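Local coordinates for protein phosphatase 2C (PDB 3D8K) that probably removes phosphate from phosphoserine and phosphothreonine residues of proteins, as a metal-dependent serine/threonine phosphatase of the PP2C family, at residues R160-L173 against S249-P261. Sequence-based numbering, arbitrary orientation.
Sequences RAAKGIYTIHVASL and SAVPDVTTFFAYP
Strands 165-173 and 253-259 pair antiparallel from Tyr166 with Ala259 to Ser172 with Asp253. Eight backbone hydrogen bonds join them in four regular two-way pairs. Tyr166 N to Ala259 O is 2.7 Å, and Asp253 N to Ser172 O is 2.8 Å. Beside that last pair, Ser172 OG gives a weak bond to Asp253 OD2, at 3.1 Å. His169 and Thr256 lie side by side on the other face of the sheet. Thr256 CG2 sits over a face of the imidazole, offset toward the rim, 3.9 Å from the ring centroid. Beyond the strand ends, the Arg160 guanidinium lies nearly flat over one face of the Tyr260 ring, offset toward the CD2 and CE2 rim, with the two planes 8° apart. Arg160 CB lies over the same face, 3.7 Å from the ring centroid, and the bend of the chain at chi3 (105°) brings the guanidinium back over the rim. Tyr260 OH is hydrogen-bonded to Asp158 OD2, which probably helps to fix the ring. On the far side of strand 165-173, strand 106-115 bonds to its alternate residues. Strand 165-173 is thus an inner strand, and 253-259 is the outermost strand within the chain of this sheet of the PP2C beta-sandwich. Backbone bonding fixes the register, while side chains add mainly apolar and aromatic packing.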
ATOM      1  N   ARG C 160     -35.394 -11.842   0.339  1.00 44.20           N
ATOM      2  CA  ARG C 160     -34.314 -12.461  -0.406  1.00 44.76           C
ATOM      3  C   ARG C 160     -33.162 -11.468  -0.535  1.00 45.44           C
ATOM      4  O   ARG C 160     -33.339 -10.317  -0.951  1.00 44.07           O
ATOM      5  CB  ARG C 160     -34.800 -12.854  -1.793  1.00 44.39           C
ATOM      6  CG  ARG C 160     -36.088 -13.638  -1.800  1.00 43.89           C
ATOM      7  CD  ARG C 160     -36.812 -13.412  -3.119  1.00 44.91           C
ATOM      8  NE  ARG C 160     -36.733 -14.533  -4.053  1.00 44.25           N
ATOM      9  CZ  ARG C 160     -35.649 -15.269  -4.281  1.00 44.09           C
ATOM     10  NH1 ARG C 160     -34.520 -15.024  -3.635  1.00 43.44           N
ATOM     11  NH2 ARG C 160     -35.694 -16.247  -5.180  1.00 43.91           N
ATOM     12  N   ALA C 161     -31.975 -11.926  -0.168  1.00 46.69           N
ATOM     13  CA  ALA C 161     -30.796 -11.086  -0.223  1.00 46.62           C
ATOM     14  C   ALA C 161     -30.922  -9.866   0.700  1.00 46.22           C
ATOM     15  O   ALA C 161     -31.173  -8.737   0.261  1.00 44.76           O
ATOM     16  CB  ALA C 161     -30.541 -10.653  -1.650  1.00 48.78           C
ATOM     17  N   ALA C 162     -30.791 -10.136   1.995  1.00 44.93           N
ATOM     18  CA  ALA C 162     -30.798  -9.109   3.017  1.00 43.13           C
ATOM     19  C   ALA C 162     -29.295  -9.012   3.224  1.00 43.29           C
ATOM     20  O   ALA C 162     -28.794  -8.228   4.027  1.00 44.71           O
ATOM     21  CB  ALA C 162     -31.481  -9.612   4.270  1.00 41.55           C
ATOM     22  N   LYS C 163     -28.590  -9.855   2.471  1.00 42.52           N
ATOM     23  CA  LYS C 163     -27.141  -9.928   2.486  1.00 41.20           C
ATOM     24  C   LYS C 163     -26.623  -9.470   1.127  1.00 40.42           C
ATOM     25  O   LYS C 163     -25.507  -9.810   0.724  1.00 39.66           O
ATOM     26  CB  LYS C 163     -26.672 -11.359   2.777  1.00 41.66           C
ATOM     27  CG  LYS C 163     -26.710 -11.752   4.256  1.00 42.00           C
ATOM     28  CD  LYS C 163     -26.330 -13.224   4.458  1.00 40.83           C
ATOM     29  CE  LYS C 163     -26.069 -13.581   5.933  1.00 39.37           C
ATOM     30  NZ  LYS C 163     -24.706 -13.193   6.416  1.00 35.41           N
ATOM     31  N   GLY C 164     -27.457  -8.712   0.416  1.00 38.86           N
ATOM     32  CA  GLY C 164     -27.060  -8.172  -0.871  1.00 36.53           C
ATOM     33  C   GLY C 164     -27.473  -8.913  -2.124  1.00 34.48           C
ATOM     34  O   GLY C 164     -27.997 -10.021  -2.074  1.00 34.56           O
ATOM     35  N   ILE C 165     -27.225  -8.273  -3.262  1.00 32.31           N
ATOM     36  CA  ILE C 165     -27.546  -8.828  -4.572  1.00 28.98           C
ATOM     37  C   ILE C 165     -26.394  -8.559  -5.515  1.00 26.78           C
ATOM     38  O   ILE C 165     -25.501  -7.772  -5.210  1.00 27.87           O
ATOM     39  CB  ILE C 165     -28.801  -8.176  -5.183  1.00 28.79           C
ATOM     40  CG1 ILE C 165     -28.584  -6.669  -5.336  1.00 27.97           C
ATOM     41  CG2 ILE C 165     -30.011  -8.460  -4.314  1.00 30.20           C
ATOM     42  CD1 ILE C 165     -29.757  -5.947  -5.964  1.00 27.26           C
ATOM     43  N   TYR C 166     -26.421  -9.215  -6.665  1.00 24.47           N
ATOM     44  CA  TYR C 166     -25.387  -9.036  -7.669  1.00 21.30           C
ATOM     45  C   TYR C 166     -25.988  -8.366  -8.899  1.00 20.87           C
ATOM     46  O   TYR C 166     -26.962  -8.859  -9.469  1.00 21.76           O
ATOM     47  CB  TYR C 166     -24.794 -10.388  -8.052  1.00 19.32           C
ATOM     48  CG  TYR C 166     -23.903 -10.990  -6.993  1.00 19.78           C
ATOM     49  CD1 TYR C 166     -22.539 -10.701  -6.956  1.00 18.60           C
ATOM     50  CD2 TYR C 166     -24.413 -11.874  -6.043  1.00 18.87           C
ATOM     51  CE1 TYR C 166     -21.706 -11.287  -6.008  1.00 17.83           C
ATOM     52  CE2 TYR C 166     -23.587 -12.462  -5.091  1.00 17.48           C
ATOM     53  CZ  TYR C 166     -22.236 -12.171  -5.081  1.00 17.85           C
ATOM     54  OH  TYR C 166     -21.407 -12.784  -4.166  1.00 18.47           O
ATOM     55  N   THR C 167     -25.425  -7.226  -9.291  1.00 18.36           N
ATOM     56  CA  THR C 167     -25.910  -6.534 -10.475  1.00 17.09           C
ATOM     57  C   THR C 167     -25.164  -7.040 -11.693  1.00 16.04           C
ATOM     58  O   THR C 167     -23.940  -7.032 -11.728  1.00 16.88           O
ATOM     59  CB  THR C 167     -25.714  -5.031 -10.378  1.00 16.30           C
ATOM     60  OG1 THR C 167     -26.656  -4.494  -9.449  1.00 19.41           O
ATOM     61  CG2 THR C 167     -25.937  -4.386 -11.716  1.00 16.68           C
ATOM     62  N   ILE C 168     -25.909  -7.485 -12.690  1.00 14.43           N
ATOM     63  CA  ILE C 168     -25.298  -7.991 -13.896  1.00 15.72           C
ATOM     64  C   ILE C 168     -25.583  -7.145 -15.116  1.00 16.08           C
ATOM     65  O   ILE C 168     -26.721  -6.794 -15.404  1.00 15.12           O
ATOM     66  CB  ILE C 168     -25.770  -9.403 -14.200  1.00 17.54           C
ATOM     67  CG1 ILE C 168     -25.303 -10.352 -13.094  1.00 18.70           C
ATOM     68  CG2 ILE C 168     -25.255  -9.834 -15.564  1.00 15.72           C
ATOM     69  CD1 ILE C 168     -25.949 -11.722 -13.165  1.00 18.93           C
ATOM     70  N   HIS C 169     -24.514  -6.811 -15.827  1.00 17.05           N
ATOM     71  CA  HIS C 169     -24.613  -6.048 -17.061  1.00 16.23           C
ATOM     72  C   HIS C 169     -24.104  -6.944 -18.170  1.00 15.88           C
ATOM     73  O   HIS C 169     -22.992  -7.479 -18.103  1.00 16.82           O
ATOM     74  CB  HIS C 169     -23.743  -4.797 -17.027  1.00 14.32           C
ATOM     75  CG  HIS C 169     -24.373  -3.639 -16.334  1.00 15.73           C
ATOM     76  ND1 HIS C 169     -24.408  -3.520 -14.961  1.00 16.96           N
ATOM     77  CD2 HIS C 169     -24.997  -2.541 -16.822  1.00 16.00           C
ATOM     78  CE1 HIS C 169     -25.022  -2.399 -14.634  1.00 16.61           C
ATOM     79  NE2 HIS C 169     -25.390  -1.786 -15.745  1.00 17.53           N
ATOM     80  N   VAL C 170     -24.915  -7.137 -19.188  1.00 13.60           N
ATOM     81  CA  VAL C 170     -24.451  -7.950 -20.273  1.00 13.10           C
ATOM     82  C   VAL C 170     -24.386  -7.112 -21.529  1.00 13.33           C
ATOM     83  O   VAL C 170     -25.357  -6.471 -21.906  1.00 12.82           O
ATOM     84  CB  VAL C 170     -25.367  -9.148 -20.514  1.00 14.47           C
ATOM     85  CG1 VAL C 170     -24.829  -9.965 -21.696  1.00 15.47           C
ATOM     86  CG2 VAL C 170     -25.445  -9.998 -19.266  1.00 13.11           C
ATOM     87  N   ALA C 171     -23.219  -7.103 -22.154  1.00 14.41           N
ATOM     88  CA  ALA C 171     -23.011  -6.375 -23.398  1.00 14.81           C
ATOM     89  C   ALA C 171     -22.859  -7.443 -24.458  1.00 15.32           C
ATOM     90  O   ALA C 171     -21.760  -7.936 -24.667  1.00 15.81           O
ATOM     91  CB  ALA C 171     -21.744  -5.537 -23.321  1.00 12.14           C
ATOM     92  N   SER C 172     -23.961  -7.816 -25.105  1.00 17.20           N
ATOM     93  CA  SER C 172     -23.918  -8.846 -26.142  1.00 19.89           C
ATOM     94  C   SER C 172     -23.884  -8.277 -27.557  1.00 19.85           C
ATOM     95  O   SER C 172     -24.588  -7.323 -27.881  1.00 18.63           O
ATOM     96  CB  SER C 172     -25.115  -9.802 -26.018  1.00 22.60           C
ATOM     97  OG  SER C 172     -26.268  -9.293 -26.676  1.00 26.26           O
ATOM     98  N   LEU C 173     -23.067  -8.901 -28.397  1.00 20.63           N
ATOM     99  CA  LEU C 173     -22.906  -8.495 -29.786  1.00 20.41           C
ATOM    100  C   LEU C 173     -22.514  -9.724 -30.581  1.00 19.15           C
ATOM    101  O   LEU C 173     -21.333 -10.025 -30.717  1.00 19.81           O
ATOM    102  CB  LEU C 173     -21.797  -7.442 -29.906  1.00 22.12           C
ATOM    103  CG  LEU C 173     -21.570  -6.851 -31.294  1.00 23.11           C
ATOM    104  CD1 LEU C 173     -22.694  -5.872 -31.625  1.00 24.44           C
ATOM    105  CD2 LEU C 173     -20.245  -6.142 -31.322  1.00 23.32           C
ATOM    106  N   SER C 249     -23.851  -4.269 -37.557  1.00 25.86           N
ATOM    107  CA  SER C 249     -23.630  -3.337 -36.463  1.00 24.67           C
ATOM    108  C   SER C 249     -22.585  -3.826 -35.451  1.00 25.11           C
ATOM    109  O   SER C 249     -22.324  -5.026 -35.322  1.00 27.48           O
ATOM    110  CB  SER C 249     -24.960  -3.076 -35.750  1.00 22.69           C
ATOM    111  OG  SER C 249     -24.811  -2.134 -34.704  1.00 25.04           O
ATOM    112  N   ALA C 250     -21.968  -2.878 -34.755  1.00 24.05           N
ATOM    113  CA  ALA C 250     -20.997  -3.195 -33.709  1.00 22.44           C
ATOM    114  C   ALA C 250     -21.529  -2.511 -32.440  1.00 20.94           C
ATOM    115  O   ALA C 250     -20.816  -2.312 -31.459  1.00 19.09           O
ATOM    116  CB  ALA C 250     -19.618  -2.678 -34.071  1.00 19.82           C
ATOM    117  N   VAL C 251     -22.799  -2.131 -32.501  1.00 20.20           N
ATOM    118  CA  VAL C 251     -23.475  -1.515 -31.371  1.00 21.98           C
ATOM    119  C   VAL C 251     -24.100  -2.684 -30.613  1.00 23.01           C
ATOM    120  O   VAL C 251     -25.050  -3.324 -31.097  1.00 23.04           O
ATOM    121  CB  VAL C 251     -24.600  -0.576 -31.818  1.00 20.83           C
ATOM    122  CG1 VAL C 251     -25.116   0.188 -30.620  1.00 19.26           C
ATOM    123  CG2 VAL C 251     -24.108   0.348 -32.905  1.00 19.22           C
ATOM    124  N   PRO C 252     -23.576  -2.974 -29.415  1.00 22.63           N
ATOM    125  CA  PRO C 252     -24.071  -4.068 -28.592  1.00 22.93           C
ATOM    126  C   PRO C 252     -25.432  -3.857 -27.972  1.00 23.71           C
ATOM    127  O   PRO C 252     -25.912  -2.729 -27.820  1.00 23.41           O
ATOM    128  CB  PRO C 252     -22.998  -4.197 -27.530  1.00 21.75           C
ATOM    129  CG  PRO C 252     -22.672  -2.774 -27.270  1.00 22.36           C
ATOM    130  CD  PRO C 252     -22.556  -2.206 -28.680  1.00 23.73           C
ATOM    131  N   ASP C 253     -26.037  -4.989 -27.633  1.00 26.51           N
ATOM    132  CA  ASP C 253     -27.328  -5.071 -26.967  1.00 27.61           C
ATOM    133  C   ASP C 253     -26.926  -5.132 -25.498  1.00 25.01           C
ATOM    134  O   ASP C 253     -26.333  -6.104 -25.060  1.00 25.57           O
ATOM    135  CB  ASP C 253     -28.043  -6.356 -27.408  1.00 32.93           C
ATOM    136  CG  ASP C 253     -29.069  -6.845 -26.399  1.00 39.61           C
ATOM    137  OD1 ASP C 253     -29.846  -5.998 -25.899  1.00 43.45           O
ATOM    138  OD2 ASP C 253     -29.108  -8.077 -26.120  1.00 41.01           O
ATOM    139  N   VAL C 254     -27.207  -4.073 -24.752  1.00 23.06           N
ATOM    140  CA  VAL C 254     -26.853  -4.023 -23.343  1.00 23.33           C
ATOM    141  C   VAL C 254     -28.052  -4.213 -22.411  1.00 23.94           C
ATOM    142  O   VAL C 254     -28.973  -3.403 -22.402  1.00 24.73           O
ATOM    143  CB  VAL C 254     -26.191  -2.683 -22.993  1.00 23.74           C
ATOM    144  CG1 VAL C 254     -25.770  -2.677 -21.528  1.00 22.60           C
ATOM    145  CG2 VAL C 254     -24.990  -2.445 -23.895  1.00 25.44           C
ATOM    146  N   THR C 255     -28.028  -5.273 -21.614  1.00 24.30           N
ATOM    147  CA  THR C 255     -29.113  -5.557 -20.680  1.00 25.03           C
ATOM    148  C   THR C 255     -28.600  -5.543 -19.245  1.00 25.14           C
ATOM    149  O   THR C 255     -27.396  -5.684 -19.012  1.00 25.19           O
ATOM    150  CB  THR C 255     -29.740  -6.941 -20.962  1.00 26.40           C
ATOM    151  OG1 THR C 255     -28.716  -7.948 -20.967  1.00 28.70           O
ATOM    152  CG2 THR C 255     -30.447  -6.948 -22.302  1.00 25.62           C
ATOM    153  N   THR C 256     -29.508  -5.366 -18.284  1.00 24.08           N
ATOM    154  CA  THR C 256     -29.125  -5.357 -16.872  1.00 23.44           C
ATOM    155  C   THR C 256     -30.093  -6.208 -16.055  1.00 23.45           C
ATOM    156  O   THR C 256     -31.299  -6.159 -16.274  1.00 25.45           O
ATOM    157  CB  THR C 256     -29.123  -3.937 -16.295  1.00 23.69           C
ATOM    158  OG1 THR C 256     -28.386  -3.070 -17.159  1.00 24.49           O
ATOM    159  CG2 THR C 256     -28.465  -3.925 -14.928  1.00 23.98           C
ATOM    160  N   PHE C 257     -29.553  -6.995 -15.126  1.00 21.61           N
ATOM    161  CA  PHE C 257     -30.340  -7.878 -14.264  1.00 19.53           C
ATOM    162  C   PHE C 257     -29.691  -7.957 -12.882  1.00 19.65           C
ATOM    163  O   PHE C 257     -28.517  -7.650 -12.720  1.00 20.83           O
ATOM    164  CB  PHE C 257     -30.352  -9.317 -14.792  1.00 18.40           C
ATOM    165  CG  PHE C 257     -30.994  -9.501 -16.144  1.00 18.34           C
ATOM    166  CD1 PHE C 257     -30.437  -8.936 -17.290  1.00 16.20           C
ATOM    167  CD2 PHE C 257     -32.121 -10.317 -16.279  1.00 16.66           C
ATOM    168  CE1 PHE C 257     -30.982  -9.181 -18.540  1.00 14.87           C
ATOM    169  CE2 PHE C 257     -32.667 -10.566 -17.532  1.00 14.35           C
ATOM    170  CZ  PHE C 257     -32.096  -9.997 -18.663  1.00 14.15           C
ATOM    171  N   PHE C 258     -30.452  -8.381 -11.882  1.00 18.70           N
ATOM    172  CA  PHE C 258     -29.883  -8.557 -10.554  1.00 19.62           C
ATOM    173  C   PHE C 258     -30.020 -10.038 -10.248  1.00 17.94           C
ATOM    174  O   PHE C 258     -30.897 -10.704 -10.784  1.00 19.46           O
ATOM    175  CB  PHE C 258     -30.618  -7.739  -9.497  1.00 20.65           C
ATOM    176  CG  PHE C 258     -32.008  -8.193  -9.246  1.00 22.37           C
ATOM    177  CD1 PHE C 258     -33.000  -7.993 -10.193  1.00 24.78           C
ATOM    178  CD2 PHE C 258     -32.329  -8.838  -8.065  1.00 24.94           C
ATOM    179  CE1 PHE C 258     -34.295  -8.432  -9.969  1.00 26.65           C
ATOM    180  CE2 PHE C 258     -33.623  -9.286  -7.826  1.00 27.00           C
ATOM    181  CZ  PHE C 258     -34.613  -9.081  -8.785  1.00 27.37           C
ATOM    182  N   ALA C 259     -29.137 -10.554  -9.408  1.00 15.45           N
ATOM    183  CA  ALA C 259     -29.164 -11.957  -9.044  1.00 14.05           C
ATOM    184  C   ALA C 259     -28.926 -12.050  -7.569  1.00 13.81           C
ATOM    185  O   ALA C 259     -28.146 -11.289  -7.009  1.00 13.35           O
ATOM    186  CB  ALA C 259     -28.089 -12.710  -9.766  1.00 14.59           C
ATOM    187  N   TYR C 260     -29.600 -13.001  -6.941  1.00 13.02           N
ATOM    188  CA  TYR C 260     -29.475 -13.204  -5.511  1.00 11.71           C
ATOM    189  C   TYR C 260     -28.268 -14.088  -5.267  1.00  9.83           C
ATOM    190  O   TYR C 260     -27.851 -14.815  -6.164  1.00  9.15           O
ATOM    191  CB  TYR C 260     -30.745 -13.884  -4.991  1.00 10.56           C
ATOM    192  CG  TYR C 260     -32.002 -13.028  -5.031  1.00 10.15           C
ATOM    193  CD1 TYR C 260     -32.094 -11.867  -4.275  1.00 10.83           C
ATOM    194  CD2 TYR C 260     -33.120 -13.411  -5.787  1.00 10.03           C
ATOM    195  CE1 TYR C 260     -33.261 -11.100  -4.260  1.00 11.46           C
ATOM    196  CE2 TYR C 260     -34.298 -12.656  -5.779  1.00  9.72           C
ATOM    197  CZ  TYR C 260     -34.364 -11.496  -5.008  1.00 12.42           C
ATOM    198  OH  TYR C 260     -35.532 -10.732  -4.957  1.00 11.22           O
ATOM    199  N   PRO C 261     -27.656 -14.008  -4.070  1.00  9.77           N
ATOM    200  CA  PRO C 261     -26.497 -14.863  -3.791  1.00 10.20           C
ATOM    201  C   PRO C 261     -27.006 -16.297  -3.886  1.00 11.22           C
ATOM    202  O   PRO C 261     -28.134 -16.588  -3.482  1.00 10.60           O
ATOM    203  CB  PRO C 261     -26.116 -14.470  -2.376  1.00  8.90           C
ATOM    204  CG  PRO C 261     -26.432 -13.035  -2.349  1.00  7.13           C
ATOM    205  CD  PRO C 261     -27.775 -12.958  -3.047  1.00 10.98           C
TER